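Local coordinates for fiber protein (Human adenovirus 14, PDB 3F0Y) that forms the trimeric knob at the tip of the adenovirus fibre and probably attaches the virus to receptors on the host cell, at residues Asn64-Thr69 / Ala191-Thr196; Thr70-Asn75 / Gly182-Gly187; Thr90-Leu95 / Arg166-Tyr171. All coordinates share one frame; numbering follows the deposited sequence.

Contact 1: residues Asn64-Thr69 / Ala191-Thr196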
ATOM      1  N   ASN A  64       3.392  26.941 -15.887  1.00 21.68           N
ATOM      2  CA  ASN A  64       1.995  26.592 -16.139  1.00 21.83           C
ATOM      3  C   ASN A  64       1.553  25.334 -15.401  1.00 21.87           C
ATOM      4  O   ASN A  64       0.424  25.267 -14.913  1.00 21.84           O
ATOM      5  CB  ASN A  64       1.734  26.440 -17.642  1.00 21.86           C
ATOM      6  CG  ASN A  64       1.659  27.776 -18.364  1.00 22.17           C
ATOM      7  OD1 ASN A  64       1.706  28.839 -17.743  1.00 23.42           O
ATOM      8  ND2 ASN A  64       1.537  27.726 -19.686  1.00 22.54           N
ATOM      9  N   PHE A  65       2.437  24.342 -15.321  1.00 21.93           N
ATOM     10  CA  PHE A  65       2.138  23.125 -14.569  1.00 21.92           C
ATOM     11  C   PHE A  65       2.088  23.400 -13.068  1.00 21.89           C
ATOM     12  O   PHE A  65       1.168  22.956 -12.382  1.00 21.89           O
ATOM     13  CB  PHE A  65       3.157  22.024 -14.861  1.00 22.05           C
ATOM     14  CG  PHE A  65       2.833  20.720 -14.195  1.00 22.09           C
ATOM     15  CD1 PHE A  65       1.819  19.912 -14.686  1.00 22.37           C
ATOM     16  CD2 PHE A  65       3.522  20.314 -13.063  1.00 22.41           C
ATOM     17  CE1 PHE A  65       1.505  18.709 -14.068  1.00 22.18           C
ATOM     18  CE2 PHE A  65       3.215  19.111 -12.436  1.00 22.37           C
ATOM     19  CZ  PHE A  65       2.206  18.307 -12.944  1.00 22.35           C
ATOM     20  N   ASN A  66       3.082  24.128 -12.567  1.00 21.91           N
ATOM     21  CA  ASN A  66       3.132  24.491 -11.154  1.00 21.87           C
ATOM     22  C   ASN A  66       1.948  25.350 -10.721  1.00 21.86           C
ATOM     23  O   ASN A  66       1.471  25.231  -9.594  1.00 21.64           O
ATOM     24  CB  ASN A  66       4.446  25.210 -10.826  1.00 21.94           C
ATOM     25  CG  ASN A  66       5.634  24.268 -10.799  1.00 21.89           C
ATOM     26  OD1 ASN A  66       5.484  23.074 -10.547  1.00 21.68           O
ATOM     27  ND2 ASN A  66       6.821  24.802 -11.048  1.00 21.96           N
ATOM     28  N   MET A  67       1.465  26.196 -11.628  1.00 21.82           N
ATOM     29  CA  MET A  67       0.324  27.063 -11.338  1.00 21.82           C
ATOM     30  C   MET A  67      -1.021  26.333 -11.360  1.00 21.67           C
ATOM     31  O   MET A  67      -2.040  26.924 -11.006  1.00 21.71           O
ATOM     32  CB  MET A  67       0.295  28.250 -12.307  1.00 22.10           C
ATOM     33  CG  MET A  67       1.368  29.296 -12.026  1.00 22.99           C
ATOM     34  SD  MET A  67       1.189  30.096 -10.421  1.00 25.16           S
ATOM     35  CE  MET A  67      -0.324  31.023 -10.675  1.00 25.26           C
ATOM     36  N   LEU A  68      -1.034  25.060 -11.761  1.00 21.42           N
ATOM     37  CA  LEU A  68      -2.257  24.252 -11.693  1.00 21.27           C
ATOM     38  C   LEU A  68      -2.779  24.151 -10.258  1.00 21.07           C
ATOM     39  O   LEU A  68      -3.978  23.982 -10.041  1.00 21.02           O
ATOM     40  CB  LEU A  68      -2.034  22.848 -12.267  1.00 21.21           C
ATOM     41  CG  LEU A  68      -1.706  22.739 -13.759  1.00 21.32           C
ATOM     42  CD1 LEU A  68      -1.538  21.278 -14.147  1.00 21.58           C
ATOM     43  CD2 LEU A  68      -2.770  23.404 -14.625  1.00 21.39           C
ATOM     44  N   THR A  69      -1.878  24.276  -9.285  1.00 20.94           N
ATOM     45  CA  THR A  69      -2.248  24.275  -7.869  1.00 20.85           C
ATOM     46  C   THR A  69      -3.157  25.444  -7.459  1.00 20.71           C
ATOM     47  O   THR A  69      -3.739  25.420  -6.376  1.00 20.62           O
ATOM     48  CB  THR A  69      -0.994  24.280  -6.964  1.00 20.93           C
ATOM     49  OG1 THR A  69      -0.150  25.387  -7.309  1.00 21.24           O
ATOM     50  CG2 THR A  69      -0.214  22.981  -7.128  1.00 20.99           C
ATOM     51  N   ALA A 191       1.495  29.846  -4.704  1.00 22.25           N
ATOM     52  CA  ALA A 191       1.939  28.689  -5.482  1.00 22.11           C
ATOM     53  C   ALA A 191       3.454  28.722  -5.687  1.00 21.99           C
ATOM     54  O   ALA A 191       4.035  29.786  -5.898  1.00 22.01           O
ATOM     55  CB  ALA A 191       1.227  28.643  -6.829  1.00 22.13           C
ATOM     56  N   THR A 192       4.083  27.552  -5.607  1.00 21.73           N
ATOM     57  CA  THR A 192       5.514  27.415  -5.859  1.00 21.46           C
ATOM     58  C   THR A 192       5.761  26.252  -6.817  1.00 21.22           C
ATOM     59  O   THR A 192       5.914  26.461  -8.021  1.00 21.29           O
ATOM     60  CB  THR A 192       6.308  27.209  -4.550  1.00 21.44           C
ATOM     61  OG1 THR A 192       5.767  26.096  -3.826  1.00 21.54           O
ATOM     62  CG2 THR A 192       6.240  28.453  -3.684  1.00 21.61           C
ATOM     63  N   THR A 193       5.777  25.033  -6.286  1.00 20.87           N
ATOM     64  CA  THR A 193       6.004  23.839  -7.092  1.00 20.61           C
ATOM     65  C   THR A 193       4.909  22.818  -6.825  1.00 20.28           C
ATOM     66  O   THR A 193       4.629  22.491  -5.672  1.00 20.28           O
ATOM     67  CB  THR A 193       7.367  23.194  -6.772  1.00 20.74           C
ATOM     68  OG1 THR A 193       8.402  24.171  -6.911  1.00 21.23           O
ATOM     69  CG2 THR A 193       7.649  22.024  -7.713  1.00 20.81           C
ATOM     70  N   LEU A 194       4.293  22.325  -7.898  1.00 19.75           N
ATOM     71  CA  LEU A 194       3.311  21.255  -7.795  1.00 19.46           C
ATOM     72  C   LEU A 194       4.039  19.936  -7.564  1.00 19.09           C
ATOM     73  O   LEU A 194       4.656  19.389  -8.479  1.00 19.15           O
ATOM     74  CB  LEU A 194       2.454  21.179  -9.065  1.00 19.45           C
ATOM     75  CG  LEU A 194       1.442  20.034  -9.178  1.00 19.68           C
ATOM     76  CD1 LEU A 194       0.759  19.744  -7.848  1.00 19.67           C
ATOM     77  CD2 LEU A 194       0.409  20.349 -10.257  1.00 19.48           C
ATOM     78  N   VAL A 195       3.981  19.451  -6.327  1.00 18.63           N
ATOM     79  CA  VAL A 195       4.530  18.151  -5.968  1.00 18.25           C
ATOM     80  C   VAL A 195       3.403  17.276  -5.432  1.00 17.93           C
ATOM     81  O   VAL A 195       2.668  17.690  -4.538  1.00 17.84           O
ATOM     82  CB  VAL A 195       5.620  18.276  -4.883  1.00 18.26           C
ATOM     83  CG1 VAL A 195       6.073  16.896  -4.408  1.00 17.91           C
ATOM     84  CG2 VAL A 195       6.801  19.080  -5.405  1.00 18.18           C
ATOM     85  N   THR A 196       3.259  16.077  -5.986  1.00 17.63           N
ATOM     86  CA  THR A 196       2.332  15.094  -5.430  1.00 17.43           C
ATOM     87  C   THR A 196       3.117  14.165  -4.510  1.00 17.33           C
ATOM     88  O   THR A 196       4.290  13.884  -4.760  1.00 17.42           O
ATOM     89  CB  THR A 196       1.621  14.273  -6.532  1.00 17.32           C
ATOM     90  OG1 THR A 196       2.572  13.470  -7.244  1.00 16.93           O
ATOM     91  CG2 THR A 196       0.891  15.190  -7.509  1.00 17.12           C
TER
HETATM   92  O   HOH W   1       2.299  25.292  -5.729  1.00 20.03           O
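L194 drives its isobutyl group against the helical turn and 3-10 segment of 64-69, where F65, L68 and T69 receive it. Its methyl CD2 sits over one face of the F65 ring, 4.0 Å from the centroid and offset toward the rim, a CH-pi contact in which the two side chains cross at about a right angle. F65 CG is anti to the backbone N (chi1 -176°), which carries the base of the ring to the L194 side, and the ring also meets F76 of strand 73-82 edge-to-face. The same methyl lies 3.4 Å from F65 O and touches L68 CB. On the other branch, L194 CD1 presses on T69 CG2 at 3.5 Å, a tight fit for two methyl carbons, as the side chains slide past each other in opposite directions. Y144 of strand 137-145 packs on both. Further out, A191 CB touches M67 SD, 3.9 Å away, and T69 OG1.

Polar groups border this apolar patch. N66 OD1 accepts the backbone N-H of L194 at 3.0 Å; the bond is fairly straight at hydrogen (161°), but the donor stands well above the plane of the carboxamide. N66 CB meanwhile packs against T192 O at 3.4 Å. T69 OG1 donates to N66 O one turn back, at 2.8 Å, and accepts a hydrogen bond from a water that in turn accepts one from T192 N. The hydroxyl is thus gripped from two directions, and the water links the 3-10 turn to T192. Here a helical turn leading into strand 73-82 is packed against the irregular chain approaching strand 199-204, a helix-to-loop junction at one end of the antiparallel beta-sandwich of the adenovirus fibre knob.

Contact 2: residues Thr70-Asn75 / Gly182-Gly187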
ATOM      1  N   THR A  70      -3.279  26.459  -8.313  1.00 20.54           N
ATOM      2  CA  THR A  70      -4.156  27.600  -8.035  1.00 20.30           C
ATOM      3  C   THR A  70      -5.596  27.398  -8.526  1.00 20.28           C
ATOM      4  O   THR A  70      -6.453  28.250  -8.289  1.00 20.05           O
ATOM      5  CB  THR A  70      -3.601  28.901  -8.657  1.00 20.19           C
ATOM      6  OG1 THR A  70      -3.607  28.795 -10.085  1.00 19.60           O
ATOM      7  CG2 THR A  70      -2.181  29.165  -8.169  1.00 20.04           C
ATOM      8  N   TYR A  71      -5.861  26.277  -9.195  1.00 20.27           N
ATOM      9  CA  TYR A  71      -7.177  26.007  -9.782  1.00 20.39           C
ATOM     10  C   TYR A  71      -7.969  24.988  -8.956  1.00 20.50           C
ATOM     11  O   TYR A  71      -7.384  24.093  -8.351  1.00 20.44           O
ATOM     12  CB  TYR A  71      -7.007  25.524 -11.224  1.00 20.31           C
ATOM     13  CG  TYR A  71      -6.388  26.567 -12.131  1.00 20.22           C
ATOM     14  CD1 TYR A  71      -5.009  26.717 -12.200  1.00 20.24           C
ATOM     15  CD2 TYR A  71      -7.179  27.408 -12.909  1.00 20.20           C
ATOM     16  CE1 TYR A  71      -4.428  27.673 -13.021  1.00 20.21           C
ATOM     17  CE2 TYR A  71      -6.608  28.369 -13.737  1.00 20.31           C
ATOM     18  CZ  TYR A  71      -5.231  28.497 -13.788  1.00 20.44           C
ATOM     19  OH  TYR A  71      -4.655  29.445 -14.603  1.00 20.00           O
ATOM     20  N   ARG A  72      -9.295  25.143  -8.936  1.00 20.61           N
ATOM     21  CA  ARG A  72     -10.183  24.280  -8.151  0.50 20.65           C
ATOM     22  C   ARG A  72     -10.487  22.951  -8.842  1.00 20.67           C
ATOM     23  O   ARG A  72     -10.760  21.952  -8.180  1.00 20.71           O
ATOM     24  CB  ARG A  72     -11.502  25.002  -7.854  0.50 20.68           C
ATOM     25  CG  ARG A  72     -11.409  26.033  -6.740  0.50 20.74           C
ATOM     26  CD  ARG A  72     -12.590  27.002  -6.742  0.50 20.80           C
ATOM     27  NE  ARG A  72     -13.888  26.332  -6.631  0.50 20.83           N
ATOM     28  CZ  ARG A  72     -15.044  26.953  -6.396  0.50 20.90           C
ATOM     29  NH1 ARG A  72     -15.093  28.273  -6.242  0.50 21.09           N
ATOM     30  NH2 ARG A  72     -16.165  26.246  -6.316  0.50 20.92           N
ATOM     31  N   ASN A  73     -10.457  22.955 -10.170  1.00 20.64           N
ATOM     32  CA  ASN A  73     -10.775  21.775 -10.970  1.00 20.72           C
ATOM     33  C   ASN A  73      -9.623  21.484 -11.919  1.00 20.58           C
ATOM     34  O   ASN A  73      -9.407  22.213 -12.889  1.00 20.74           O
ATOM     35  CB  ASN A  73     -12.072  21.980 -11.760  1.00 20.93           C
ATOM     36  CG  ASN A  73     -13.207  22.492 -10.897  1.00 21.67           C
ATOM     37  OD1 ASN A  73     -13.574  23.667 -10.960  1.00 23.14           O
ATOM     38  ND2 ASN A  73     -13.759  21.616 -10.071  1.00 22.96           N
ATOM     39  N   ILE A  74      -8.878  20.424 -11.622  1.00 20.28           N
ATOM     40  CA  ILE A  74      -7.713  20.050 -12.413  1.00 20.14           C
ATOM     41  C   ILE A  74      -7.696  18.549 -12.638  1.00 20.01           C
ATOM     42  O   ILE A  74      -8.089  17.776 -11.764  1.00 19.80           O
ATOM     43  CB  ILE A  74      -6.403  20.452 -11.700  1.00 20.14           C
ATOM     44  CG1 ILE A  74      -6.224  21.972 -11.701  1.00 19.89           C
ATOM     45  CG2 ILE A  74      -5.192  19.794 -12.360  1.00 20.08           C
ATOM     46  CD1 ILE A  74      -5.959  22.562 -13.072  1.00 19.79           C
ATOM     47  N   ASN A  75      -7.259  18.152 -13.827  1.00 19.93           N
ATOM     48  CA  ASN A  75      -6.857  16.778 -14.073  1.00 19.97           C
ATOM     49  C   ASN A  75      -5.688  16.745 -15.051  1.00 19.80           C
ATOM     50  O   ASN A  75      -5.617  17.556 -15.981  1.00 19.85           O
ATOM     51  CB  ASN A  75      -8.028  15.931 -14.586  1.00 20.19           C
ATOM     52  CG  ASN A  75      -8.468  16.320 -15.980  1.00 21.20           C
ATOM     53  OD1 ASN A  75      -8.183  15.616 -16.948  1.00 23.29           O
ATOM     54  ND2 ASN A  75      -9.157  17.451 -16.093  1.00 22.34           N
ATOM     55  N   GLY A 182     -13.877  23.087  -3.548  1.00 23.25           N
ATOM     56  CA  GLY A 182     -14.412  24.437  -3.387  1.00 23.53           C
ATOM     57  C   GLY A 182     -13.326  25.488  -3.239  1.00 23.81           C
ATOM     58  O   GLY A 182     -13.556  26.666  -3.510  1.00 23.90           O
ATOM     59  N   ASP A 183     -12.145  25.060  -2.794  1.00 24.10           N
ATOM     60  CA  ASP A 183     -10.987  25.940  -2.656  1.00 24.29           C
ATOM     61  C   ASP A 183      -9.769  25.281  -3.298  1.00 24.35           C
ATOM     62  O   ASP A 183      -9.543  24.083  -3.116  1.00 24.42           O
ATOM     63  CB  ASP A 183     -10.698  26.213  -1.177  1.00 24.58           C
ATOM     64  CG  ASP A 183     -11.805  27.002  -0.496  1.00 25.65           C
ATOM     65  OD1 ASP A 183     -12.190  28.072  -1.018  1.00 27.66           O
ATOM     66  OD2 ASP A 183     -12.281  26.557   0.571  1.00 27.14           O
ATOM     67  N   ALA A 184      -8.993  26.061  -4.047  1.00 24.24           N
ATOM     68  CA  ALA A 184      -7.773  25.554  -4.676  1.00 24.19           C
ATOM     69  C   ALA A 184      -6.679  25.325  -3.627  1.00 24.12           C
ATOM     70  O   ALA A 184      -6.696  25.958  -2.571  1.00 24.20           O
ATOM     71  CB  ALA A 184      -7.284  26.522  -5.741  1.00 24.13           C
ATOM     72  N   PRO A 185      -5.737  24.405  -3.908  1.00 24.08           N
ATOM     73  CA  PRO A 185      -4.562  24.194  -3.052  1.00 24.05           C
ATOM     74  C   PRO A 185      -3.814  25.484  -2.700  1.00 23.94           C
ATOM     75  O   PRO A 185      -3.394  25.661  -1.553  1.00 23.95           O
ATOM     76  CB  PRO A 185      -3.660  23.293  -3.901  1.00 24.07           C
ATOM     77  CG  PRO A 185      -4.545  22.630  -4.871  1.00 24.10           C
ATOM     78  CD  PRO A 185      -5.770  23.471  -5.049  1.00 24.13           C
ATOM     79  N   GLU A 186      -3.651  26.370  -3.683  1.00 23.81           N
ATOM     80  CA  GLU A 186      -2.863  27.591  -3.516  1.00 23.74           C
ATOM     81  C   GLU A 186      -3.532  28.799  -4.157  1.00 23.68           C
ATOM     82  O   GLU A 186      -4.476  28.666  -4.937  1.00 23.40           O
ATOM     83  CB  GLU A 186      -1.479  27.419  -4.155  1.00 23.75           C
ATOM     84  CG  GLU A 186      -0.630  26.289  -3.583  1.00 23.56           C
ATOM     85  CD  GLU A 186      -0.082  26.580  -2.197  1.00 23.29           C
ATOM     86  OE1 GLU A 186      -0.306  27.686  -1.661  1.00 23.37           O
ATOM     87  OE2 GLU A 186       0.591  25.690  -1.638  1.00 22.88           O
ATOM     88  N   GLY A 187      -3.030  29.981  -3.809  1.00 23.73           N
ATOM     89  CA  GLY A 187      -3.358  31.212  -4.519  1.00 23.72           C
ATOM     90  C   GLY A 187      -2.246  31.525  -5.501  1.00 23.73           C
ATOM     91  O   GLY A 187      -1.174  30.911  -5.452  1.00 23.69           O
TER
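T70 and A184 meet backbone to side chain: the methyl CB of A184 points at the 70-75 segment and lies 3.2 Å from T70 O, with Y71 O also close to it. T70 turns its CG2 anti to its own carbonyl carbon, and that methyl reaches G187 O at 3.4 Å. OG1 takes the position between the backbone N and the carbonyl carbon (chi1 65°) and is hydrogen-bonded to M67 O. T70 CA makes a CA-H...O contact with E186 O at 3.3 Å.

The contact joins the chain entering strand 73-82 to the loop that follows its sheet neighbour, strand 171-180, next to the backbone pairing of R72 with T181 at the end of these two antiparallel strands of the fibre knob. W179 of that neighbour hydrogen-bonds Y71 O through NE1, while P185 CD packs against the same oxygen at 3.7 Å.

R72 lies on the exposed side; two conformers are modelled, and one is described here. Its CG, anti to the carbonyl carbon (chi1 -77°), lies 3.6 Å from A184 N, and a bend at chi3 (57°) brings NE toward G182. G182 O sits over one face of the guanidinium, 3.1 Å above the plane and toward the rim; although R72 NE is 3.2 Å from this oxygen, the angle is too poor for a hydrogen bond. NE is instead hydrogen-bonded to T181 O, just before the 182-187 segment.

Contact 3: residues Thr90-Leu95 / Arg166-Tyr171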
ATOM      1  N   THR A  90       8.642   6.519 -26.150  1.00 24.25           N
ATOM      2  CA  THR A  90       8.730   7.899 -25.661  1.00 24.42           C
ATOM      3  C   THR A  90       7.928   8.899 -26.493  1.00 24.50           C
ATOM      4  O   THR A  90       7.414   9.879 -25.955  1.00 24.62           O
ATOM      5  CB  THR A  90      10.195   8.387 -25.594  1.00 24.52           C
ATOM      6  OG1 THR A  90      10.778   8.349 -26.903  1.00 24.62           O
ATOM      7  CG2 THR A  90      11.012   7.519 -24.645  1.00 24.61           C
ATOM      8  N   SER A  91       7.831   8.654 -27.799  1.00 24.60           N
ATOM      9  CA  SER A  91       7.089   9.544 -28.697  1.00 24.53           C
ATOM     10  C   SER A  91       5.590   9.563 -28.384  1.00 24.46           C
ATOM     11  O   SER A  91       4.947  10.606 -28.491  1.00 24.63           O
ATOM     12  CB  SER A  91       7.311   9.144 -30.158  1.00 24.61           C
ATOM     13  OG  SER A  91       6.842   7.830 -30.405  1.00 25.33           O
ATOM     14  N   LEU A  92       5.042   8.412 -28.001  1.00 24.23           N
ATOM     15  CA  LEU A  92       3.622   8.302 -27.655  1.00 24.06           C
ATOM     16  C   LEU A  92       3.338   8.648 -26.194  1.00 23.88           C
ATOM     17  O   LEU A  92       2.211   9.011 -25.850  1.00 23.81           O
ATOM     18  CB  LEU A  92       3.115   6.886 -27.926  1.00 24.14           C
ATOM     19  CG  LEU A  92       3.179   6.372 -29.364  1.00 24.10           C
ATOM     20  CD1 LEU A  92       2.853   4.887 -29.391  1.00 23.98           C
ATOM     21  CD2 LEU A  92       2.233   7.152 -30.268  1.00 24.20           C
ATOM     22  N   SER A  93       4.353   8.529 -25.342  1.00 23.66           N
ATOM     23  CA  SER A  93       4.165   8.613 -23.896  1.00 23.44           C
ATOM     24  C   SER A  93       4.440  10.001 -23.339  1.00 23.34           C
ATOM     25  O   SER A  93       5.145  10.802 -23.954  1.00 23.28           O
ATOM     26  CB  SER A  93       5.074   7.600 -23.196  1.00 23.37           C
ATOM     27  OG  SER A  93       4.804   6.288 -23.645  1.00 23.08           O
ATOM     28  N   SER A  94       3.874  10.272 -22.165  1.00 23.12           N
ATOM     29  CA  SER A  94       4.144  11.504 -21.433  1.00 23.00           C
ATOM     30  C   SER A  94       5.601  11.538 -20.981  1.00 22.90           C
ATOM     31  O   SER A  94       6.268  12.570 -21.084  1.00 22.83           O
ATOM     32  CB  SER A  94       3.220  11.613 -20.220  1.00 22.94           C
ATOM     33  OG  SER A  94       1.870  11.418 -20.598  1.00 22.82           O
ATOM     34  N   LEU A  95       6.082  10.400 -20.481  1.00 22.85           N
ATOM     35  CA  LEU A  95       7.478  10.240 -20.086  1.00 22.80           C
ATOM     36  C   LEU A  95       8.343  10.122 -21.336  1.00 22.73           C
ATOM     37  O   LEU A  95       8.102   9.260 -22.180  1.00 22.43           O
ATOM     38  CB  LEU A  95       7.643   8.994 -19.211  1.00 22.78           C
ATOM     39  CG  LEU A  95       9.040   8.675 -18.668  1.00 22.76           C
ATOM     40  CD1 LEU A  95       9.557   9.780 -17.763  1.00 22.67           C
ATOM     41  CD2 LEU A  95       9.014   7.341 -17.930  1.00 22.81           C
ATOM     42  N   ARG A 166      -1.637   2.706 -30.848  1.00 24.57           N
ATOM     43  CA  ARG A 166      -0.867   2.381 -32.046  1.00 24.46           C
ATOM     44  C   ARG A 166      -0.557   0.885 -32.051  1.00 24.40           C
ATOM     45  O   ARG A 166      -0.549   0.243 -30.995  1.00 24.49           O
ATOM     46  CB  ARG A 166       0.420   3.212 -32.089  1.00 24.52           C
ATOM     47  CG  ARG A 166       1.006   3.390 -33.486  1.00 24.61           C
ATOM     48  CD  ARG A 166       2.050   4.503 -33.538  1.00 24.75           C
ATOM     49  NE  ARG A 166       3.271   4.167 -32.806  1.00 24.95           N
ATOM     50  CZ  ARG A 166       4.365   4.927 -32.754  1.00 25.16           C
ATOM     51  NH1 ARG A 166       4.419   6.088 -33.393  1.00 25.34           N
ATOM     52  NH2 ARG A 166       5.421   4.521 -32.060  1.00 25.48           N
ATOM     53  N   ALA A 167      -0.299   0.336 -33.238  1.00 24.24           N
ATOM     54  CA  ALA A 167      -0.104  -1.111 -33.413  1.00 24.05           C
ATOM     55  C   ALA A 167       1.010  -1.694 -32.541  1.00 23.88           C
ATOM     56  O   ALA A 167       0.921  -2.843 -32.102  1.00 23.97           O
ATOM     57  CB  ALA A 167       0.161  -1.435 -34.882  1.00 24.19           C
ATOM     58  N   ASP A 168       2.049  -0.903 -32.290  1.00 23.57           N
ATOM     59  CA  ASP A 168       3.196  -1.359 -31.502  1.00 23.33           C
ATOM     60  C   ASP A 168       3.058  -1.107 -29.997  1.00 22.99           C
ATOM     61  O   ASP A 168       3.992  -1.373 -29.247  1.00 23.07           O
ATOM     62  CB  ASP A 168       4.490  -0.715 -32.021  1.00 23.47           C
ATOM     63  CG  ASP A 168       4.487   0.796 -31.895  1.00 23.83           C
ATOM     64  OD1 ASP A 168       3.391   1.377 -31.740  1.00 24.44           O
ATOM     65  OD2 ASP A 168       5.577   1.402 -31.955  1.00 24.47           O
ATOM     66  N   THR A 169       1.907  -0.596 -29.559  1.00 22.54           N
ATOM     67  CA  THR A 169       1.654  -0.373 -28.136  1.00 22.12           C
ATOM     68  C   THR A 169       1.064  -1.637 -27.510  1.00 21.63           C
ATOM     69  O   THR A 169      -0.140  -1.886 -27.606  1.00 21.74           O
ATOM     70  CB  THR A 169       0.703   0.818 -27.909  1.00 22.21           C
ATOM     71  OG1 THR A 169       1.290   2.009 -28.449  1.00 22.50           O
ATOM     72  CG2 THR A 169       0.445   1.018 -26.424  1.00 22.51           C
ATOM     73  N   SER A 170       1.923  -2.428 -26.870  1.00 20.89           N
ATOM     74  CA  SER A 170       1.524  -3.713 -26.292  1.00 20.39           C
ATOM     75  C   SER A 170       1.085  -3.604 -24.832  1.00 19.87           C
ATOM     76  O   SER A 170       0.337  -4.455 -24.350  1.00 19.67           O
ATOM     77  CB  SER A 170       2.671  -4.718 -26.402  1.00 20.47           C
ATOM     78  OG  SER A 170       3.053  -4.909 -27.752  1.00 20.52           O
ATOM     79  N   TYR A 171       1.569  -2.582 -24.127  1.00 19.30           N
ATOM     80  CA  TYR A 171       1.204  -2.357 -22.725  1.00 18.98           C
ATOM     81  C   TYR A 171       0.997  -0.876 -22.445  1.00 18.63           C
ATOM     82  O   TYR A 171       1.671  -0.027 -23.034  1.00 18.35           O
ATOM     83  CB  TYR A 171       2.280  -2.913 -21.790  1.00 18.76           C
ATOM     84  CG  TYR A 171       2.652  -4.343 -22.096  1.00 18.69           C
ATOM     85  CD1 TYR A 171       3.758  -4.641 -22.888  1.00 18.49           C
ATOM     86  CD2 TYR A 171       1.882  -5.397 -21.618  1.00 18.50           C
ATOM     87  CE1 TYR A 171       4.097  -5.952 -23.180  1.00 18.52           C
ATOM     88  CE2 TYR A 171       2.212  -6.711 -21.906  1.00 18.69           C
ATOM     89  CZ  TYR A 171       3.318  -6.983 -22.688  1.00 18.66           C
ATOM     90  OH  TYR A 171       3.641  -8.287 -22.972  1.00 18.85           O
TER
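L92 and R166 form a small surface contact between two loops, one following strand 73-82 and the other leading into strand 171-180, with no hydrogen bond between them. The isobutyl group of L92 lies against the guanidinium of R166, the two side chains crossing obliquely. Methyl CD1 sits 3.3 Å above the guanidinium plane, offset toward the rim and 3.5 Å from R166 NE, while CD2 is 4.0 Å from R166 NH1. The flat face of the guanidinium, whose N-H bonds point along its plane, thus packs against the methyl groups.

The 166-171 segment contains a type I beta turn from R166 to T169, closed by T169 N to R166 O. Beyond it, S170 and Y171 both face F82, a classic beta bulge where strand 171-180 joins strand 73-82 in the antiparallel sheet.

Within the turn, D168 fixes the guanidinium from its edge. R166 leaves its backbone with CG anti to N (chi1 -157°), and its chain bends at chi3. The arginine then grips the carboxylate side-on: NE meets D168 OD1 at 3.0 Å in a salt bridge, nearly in the guanidinium plane, and NH2 reaches the syn lone pair of OD2 at 3.1 Å. L92 CD1 also comes within 3.4 Å of T169 OG1, a buried hydroxyl with no polar partner in the model. F81 packs against both L92 and T169.

In the fold
Contacts 1 and 2 adjoin at the same end of the knob, their centres 10 Å apart, and both tie the chain around helix 63-66 and the start of strand 73-82 to the long connection between strands 171-180 and 199-204. They touch directly: T69 O probably accepts a hydrogen bond from E186 N, and A191 CB packs on T70 CG2. Contact 1 is the more buried, with an apolar centre and hydrogen bonds at its border; contact 2 is a surface contact built largely of side chains against backbone carbonyls. Contact 3, about 26 and 30 Å from them between centres, is a smaller surface meeting of leucine and a salt-bridged arginine.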